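Local coordinates for replication protein (Sphinx1.76-related DNA, PDB 6H24), which probably initiates replication of the DNA that encodes it, this chain being its N-terminal winged-helix (WH1) domain, at residues S50-Q55 against Q65-A70; D73-Q78 against S98-M103. All coordinates share one frame; numbering follows the deposited sequence.

Both contacts lie inside the winged-helix domain and share helix 60-75, meeting it at different places. Interaction 1 packs the middle of that helix against helix 49-56; interaction 2 sets the helix's last turn on strand 97-103. Both are buried, interaction 2 lying nearer the chain centre (about 9 Å against about 13 Å, centre to centre). Each is mainly apolar, with one aromatic residue meeting a branched aliphatic one and no hydrogen bond across it. They differ in surroundings: interaction 1 is internal to one subunit, whereas interaction 2 borders the second subunit. Lys68 and Tyr102 join them, with Lys68 CE 3.5 Å from Tyr102 CE1.

Interaction 1 (S50-Q55 against Q65-A70); sequences SSYINQ and QALKDA
Tyr52 and Leu67 form the heart of this helix-helix contact, in which segment 50-55 of helix 49-56 meets segment 65-70 of helix 60-75. The two helices follow strand 45-48 and are consistent with the helix-turn-helix of a winged-helix domain, helix 60-75 standing where the recognition helix of that fold is expected. The aromatic ring offers Leu67 one of its faces. Leu67 CD2 sits over that face, 4.2 Å from the centroid of the Tyr52 ring and 23° off its normal, a CH-pi contact displaced toward the rim. The nearest approach is at the same side of the ring, where Leu67 CG comes to 3.7 Å from Tyr52 CD2. The other leucine methyl reaches back along the tyrosine, Leu67 CD1 lying 4.1 Å from Tyr52 CB, because the two side chains run past each other in opposite directions.

Tyr52 reaches the neighbouring helix because its CG is anti to the backbone N (chi1 -176°). Tyr52 CA and Leu67 CA are 8.4 Å apart, and the ring and the leucine branches fill the span between them. Further out, the tyrosine also packs on Val20 and Leu27 of helix 19-34 and on Ala63, so three helices share it. Next along helix 60-75, Lys68 makes a salt bridge through its NZ to Asp104 OD1. Ala66, just before Leu67 in the chain, approaches the ring differently: its CB is near the ring plane, 4.1 Å from Tyr52 CE2, and closes part of the edge.

Interaction 2 (D73-Q78 against S98-M103); sequences DLFARQ and SQIGYM
Phe75 O accepts a hydrogen bond from Arg95 NH2 of the second subunit, while the side chain of the same residue turns inward and rests on Ser98, Gln99 and Ile100. Here the last turn of helix 60-75 packs on strand 97-103, which pairs with strand 108-113 in the small antiparallel sheet of the winged-helix fold. Between side chains the contact is apolar, and no hydrogen bond crosses it. Ile100 CD1 lies 3.8 Å from Phe75 CB and 3.9 Å from Phe75 CG, at the root of the ring. Beside it, Ile100 CG2 comes to 3.9 Å from Phe75 CD1, and Ile100 CG1 to 4.0 Å from that same ring atom. Three carbons of one isoleucine thus take up the near end of the phenylalanine, the two side chains crossing at a slant.

At the far end the ring meets backbone instead: Phe75 CE1 is 3.8 Å from Ser98 O and 4.2 Å from Gln99 N, both near the plane of the ring and facing its edge. Phe75 CG, anti to the backbone N (chi1 -177°), carries the ring from the helix toward the strand. With the ring cut back to an alanine, Ile100 CG1 and CG2 would probably lose their partner at Phe75 CD1, and a gap would be likely to open toward the corner at Ser98.

The strand is held on both flanks: Ser98 and Gln99 bond through their backbones to Ile112, and residues Gln99 to Tyr102 pair antiparallel with a strand of the second subunit, continuing the sheet across the dimer. Ile100 also touches Ile111 and Cys71. Its CG1 lies between the backbone N and the carbonyl carbon (chi1 58°), and from there the extended branch brings Ile100 CD1 against Phe75 CB.

Interaction 1 (S50-Q55 against Q65-A70)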
loop_
_atom_site.group_PDB
_atom_site.type_symbol
_atom_site.label_atom_id
_atom_site.label_comp_id
_atom_site.label_asym_id
_atom_site.label_seq_id
_atom_site.Cartn_x
_atom_site.Cartn_y
_atom_site.Cartn_z
ATOM N N SER A 50 9.651 4.466 -23.030
ATOM C CA SER A 50 10.788 4.249 -23.916
ATOM C C SER A 50 11.563 2.999 -23.522
ATOM O O SER A 50 12.045 2.264 -24.390
ATOM C CB SER A 50 11.707 5.471 -23.893
ATOM O OG SER A 50 12.090 5.797 -22.565
ATOM N N SER A 51 11.683 2.730 -22.219
ATOM C CA SER A 51 12.360 1.512 -21.776
ATOM C C SER A 51 11.538 0.277 -22.127
ATOM O O SER A 51 12.089 -0.748 -22.538
ATOM C CB SER A 51 12.628 1.566 -20.273
ATOM O OG SER A 51 13.375 2.716 -19.923
ATOM N N TYR A 52 10.213 0.359 -21.963
ATOM C CA TYR A 52 9.337 -0.739 -22.366
ATOM C C TYR A 52 9.540 -1.051 -23.836
ATOM O O TYR A 52 9.706 -2.220 -24.219
ATOM C CB TYR A 52 7.886 -0.351 -22.025
ATOM C CG TYR A 52 6.798 -1.382 -22.276
ATOM C CD1 TYR A 52 7.027 -2.742 -22.113
ATOM C CD2 TYR A 52 5.503 -0.974 -22.569
ATOM C CE1 TYR A 52 6.009 -3.671 -22.319
ATOM C CE2 TYR A 52 4.483 -1.889 -22.766
ATOM C CZ TYR A 52 4.739 -3.234 -22.638
ATOM O OH TYR A 52 3.709 -4.130 -22.839
ATOM N N ILE A 53 9.600 -0.009 -24.660
ATOM C CA ILE A 53 9.866 -0.174 -26.085
ATOM C C ILE A 53 11.238 -0.805 -26.301
ATOM O O ILE A 53 11.384 -1.760 -27.073
ATOM C CB ILE A 53 9.756 1.190 -26.790
ATOM C CG1 ILE A 53 8.305 1.667 -26.789
ATOM C CG2 ILE A 53 10.304 1.112 -28.206
ATOM C CD1 ILE A 53 8.158 3.143 -27.066
ATOM N N ASN A 54 12.265 -0.291 -25.612
ATOM C CA ASN A 54 13.624 -0.776 -25.839
ATOM C C ASN A 54 13.816 -2.196 -25.326
ATOM O O ASN A 54 14.599 -2.962 -25.903
ATOM C CB ASN A 54 14.646 0.144 -25.166
ATOM C CG ASN A 54 14.821 1.462 -25.892
ATOM O OD1 ASN A 54 14.483 1.589 -27.068
ATOM N ND2 ASN A 54 15.364 2.451 -25.193
ATOM N N GLN A 55 13.129 -2.564 -24.244
ATOM C CA GLN A 55 13.357 -3.875 -23.647
ATOM C C GLN A 55 12.545 -4.966 -24.336
ATOM O O GLN A 55 13.022 -6.097 -24.470
ATOM C CB GLN A 55 13.026 -3.834 -22.154
ATOM C CG GLN A 55 14.123 -3.230 -21.284
ATOM C CD GLN A 55 15.262 -4.201 -21.015
ATOM O OE1 GLN A 55 15.069 -5.417 -21.007
ATOM N NE2 GLN A 55 16.457 -3.664 -20.793
ATOM N N GLN A 65 0.128 3.733 -22.777
ATOM C CA GLN A 65 -1.199 3.398 -22.269
ATOM C C GLN A 65 -1.207 2.011 -21.634
ATOM O O GLN A 65 -1.863 1.791 -20.608
ATOM C CB GLN A 65 -2.237 3.477 -23.387
ATOM C CG GLN A 65 -3.674 3.385 -22.889
ATOM C CD GLN A 65 -4.068 4.584 -22.032
ATOM O OE1 GLN A 65 -3.875 5.735 -22.428
ATOM N NE2 GLN A 65 -4.607 4.317 -20.852
ATOM N N ALA A 66 -0.489 1.057 -22.238
ATOM C CA ALA A 66 -0.405 -0.281 -21.666
ATOM C C ALA A 66 0.189 -0.243 -20.265
ATOM O O ALA A 66 -0.321 -0.900 -19.349
ATOM C CB ALA A 66 0.442 -1.179 -22.571
ATOM N N LEU A 67 1.253 0.534 -20.076
ATOM C CA LEU A 67 1.846 0.676 -18.751
ATOM C C LEU A 67 0.892 1.367 -17.787
ATOM O O LEU A 67 0.743 0.945 -16.633
ATOM C CB LEU A 67 3.140 1.474 -18.856
ATOM C CG LEU A 67 4.341 0.821 -19.521
ATOM C CD1 LEU A 67 5.439 1.855 -19.548
ATOM C CD2 LEU A 67 4.770 -0.431 -18.777
ATOM N N LYS A 68 0.233 2.431 -18.245
ATOM C CA LYS A 68 -0.726 3.140 -17.406
ATOM C C LYS A 68 -1.824 2.201 -16.930
ATOM O O LYS A 68 -2.180 2.187 -15.743
ATOM C CB LYS A 68 -1.299 4.305 -18.212
ATOM C CG LYS A 68 -2.118 5.306 -17.452
ATOM C CD LYS A 68 -2.257 6.555 -18.303
ATOM C CE LYS A 68 -3.397 7.422 -17.830
ATOM N NZ LYS A 68 -3.650 8.579 -18.736
ATOM N N ASP A 69 -2.368 1.396 -17.846
ATOM C CA ASP A 69 -3.409 0.440 -17.486
ATOM C C ASP A 69 -2.872 -0.683 -16.604
ATOM O O ASP A 69 -3.584 -1.172 -15.722
ATOM C CB ASP A 69 -4.055 -0.129 -18.751
ATOM C CG ASP A 69 -4.928 0.886 -19.465
ATOM O OD1 ASP A 69 -5.082 0.777 -20.698
ATOM O OD2 ASP A 69 -5.433 1.810 -18.796
ATOM N N ALA A 70 -1.631 -1.126 -16.841
ATOM C CA ALA A 70 -1.042 -2.172 -16.005
ATOM C C ALA A 70 -0.865 -1.699 -14.566
ATOM O O ALA A 70 -1.049 -2.479 -13.621
ATOM C CB ALA A 70 0.305 -2.605 -16.578
#

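Interaction 2 (D73-Q78 against S98-M103)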
loop_
_atom_site.group_PDB
_atom_site.type_symbol
_atom_site.label_atom_id
_atom_site.label_comp_id
_atom_site.label_asym_id
_atom_site.label_seq_id
_atom_site.Cartn_x
_atom_site.Cartn_y
_atom_site.Cartn_z
ATOM N N ASP A 73 -4.217 -2.095 -12.863
ATOM C CA ASP A 73 -4.548 -3.496 -12.630
ATOM C C ASP A 73 -3.721 -4.069 -11.482
ATOM O O ASP A 73 -4.238 -4.803 -10.632
ATOM C CB ASP A 73 -4.324 -4.297 -13.917
ATOM C CG ASP A 73 -5.335 -3.960 -15.009
ATOM O OD1 ASP A 73 -6.280 -3.179 -14.749
ATOM O OD2 ASP A 73 -5.176 -4.475 -16.138
ATOM N N LEU A 74 -2.431 -3.744 -11.440
ATOM C CA LEU A 74 -1.568 -4.236 -10.369
ATOM C C LEU A 74 -1.966 -3.644 -9.023
ATOM O O LEU A 74 -1.944 -4.333 -7.995
ATOM C CB LEU A 74 -0.113 -3.895 -10.698
ATOM C CG LEU A 74 0.943 -4.346 -9.690
ATOM C CD1 LEU A 74 0.865 -5.841 -9.518
ATOM C CD2 LEU A 74 2.343 -3.931 -10.126
ATOM N N PHE A 75 -2.308 -2.357 -9.013
ATOM C CA PHE A 75 -2.740 -1.664 -7.799
ATOM C C PHE A 75 -3.987 -2.302 -7.194
ATOM O O PHE A 75 -4.168 -2.265 -5.975
ATOM C CB PHE A 75 -2.947 -0.194 -8.178
ATOM C CG PHE A 75 -3.334 0.711 -7.048
ATOM C CD1 PHE A 75 -2.382 1.275 -6.221
ATOM C CD2 PHE A 75 -4.660 1.054 -6.862
ATOM C CE1 PHE A 75 -2.745 2.139 -5.212
ATOM C CE2 PHE A 75 -5.034 1.918 -5.845
ATOM C CZ PHE A 75 -4.075 2.460 -5.018
ATOM N N ALA A 76 -4.829 -2.941 -8.009
ATOM C CA ALA A 76 -6.048 -3.552 -7.499
ATOM C C ALA A 76 -5.830 -4.895 -6.813
ATOM O O ALA A 76 -6.747 -5.379 -6.137
ATOM C CB ALA A 76 -7.045 -3.740 -8.644
ATOM N N ARG A 77 -4.654 -5.497 -6.951
ATOM C CA ARG A 77 -4.438 -6.860 -6.489
ATOM C C ARG A 77 -4.030 -6.916 -5.015
ATOM O O ARG A 77 -3.557 -5.941 -4.425
ATOM C CB ARG A 77 -3.371 -7.532 -7.353
ATOM C CG ARG A 77 -3.752 -7.589 -8.825
ATOM C CD ARG A 77 -2.824 -8.478 -9.607
ATOM N NE ARG A 77 -3.125 -8.416 -11.029
ATOM C CZ ARG A 77 -4.052 -9.153 -11.628
ATOM N NH1 ARG A 77 -4.767 -10.025 -10.928
ATOM N NH2 ARG A 77 -4.268 -9.018 -12.928
ATOM N N GLN A 78 -4.206 -8.102 -4.434
ATOM C CA GLN A 78 -3.830 -8.379 -3.053
ATOM C C GLN A 78 -3.446 -9.849 -2.938
ATOM O O GLN A 78 -3.809 -10.674 -3.783
ATOM C CB GLN A 78 -4.973 -8.035 -2.085
ATOM C CG GLN A 78 -6.250 -8.847 -2.292
ATOM C CD GLN A 78 -7.376 -8.428 -1.353
ATOM O OE1 GLN A 78 -7.655 -9.100 -0.361
ATOM N NE2 GLN A 78 -8.010 -7.305 -1.656
ATOM N N SER A 98 1.819 0.040 -3.043
ATOM C CA SER A 98 1.075 0.954 -2.190
ATOM C C SER A 98 0.641 2.218 -2.916
ATOM O O SER A 98 -0.251 2.929 -2.424
ATOM C CB SER A 98 1.929 1.354 -0.984
ATOM O OG SER A 98 3.159 1.919 -1.409
ATOM N N GLN A 99 1.250 2.518 -4.062
ATOM C CA GLN A 99 1.090 3.798 -4.731
ATOM C C GLN A 99 1.461 3.623 -6.191
ATOM O O GLN A 99 2.428 2.923 -6.502
ATOM C CB GLN A 99 1.996 4.865 -4.093
ATOM C CG GLN A 99 1.837 6.291 -4.619
ATOM C CD GLN A 99 2.832 7.254 -3.994
ATOM O OE1 GLN A 99 3.593 7.933 -4.695
ATOM N NE2 GLN A 99 2.846 7.307 -2.676
ATOM N N ILE A 100 0.713 4.291 -7.069
ATOM C CA ILE A 100 1.026 4.348 -8.494
ATOM C C ILE A 100 0.871 5.787 -8.965
ATOM O O ILE A 100 0.228 6.615 -8.317
ATOM C CB ILE A 100 0.121 3.415 -9.324
ATOM C CG1 ILE A 100 -1.357 3.784 -9.121
ATOM C CG2 ILE A 100 0.383 1.963 -8.952
ATOM C CD1 ILE A 100 -2.322 3.031 -10.006
ATOM N N GLY A 101 1.450 6.075 -10.120
ATOM C CA GLY A 101 1.328 7.398 -10.700
ATOM C C GLY A 101 1.648 7.356 -12.172
ATOM O O GLY A 101 2.377 6.480 -12.644
ATOM N N TYR A 102 1.106 8.324 -12.897
ATOM C CA TYR A 102 1.406 8.429 -14.316
ATOM C C TYR A 102 1.546 9.883 -14.723
ATOM O O TYR A 102 0.844 10.766 -14.212
ATOM C CB TYR A 102 0.326 7.751 -15.173
ATOM C CG TYR A 102 -1.036 8.374 -15.036
ATOM C CD1 TYR A 102 -1.386 9.488 -15.783
ATOM C CD2 TYR A 102 -1.982 7.833 -14.179
ATOM C CE1 TYR A 102 -2.641 10.067 -15.661
ATOM C CE2 TYR A 102 -3.240 8.393 -14.057
ATOM C CZ TYR A 102 -3.561 9.511 -14.798
ATOM O OH TYR A 102 -4.815 10.072 -14.678
ATOM N N MET A 103 2.445 10.107 -15.684
ATOM C CA MET A 103 2.695 11.421 -16.274
ATOM C C MET A 103 2.475 11.320 -17.782
ATOM O O MET A 103 3.345 10.825 -18.509
ATOM C CB MET A 103 4.109 11.892 -15.971
ATOM C CG MET A 103 4.401 12.064 -14.503
ATOM S SD MET A 103 6.114 12.536 -14.227
ATOM C CE MET A 103 6.129 14.143 -15.013
#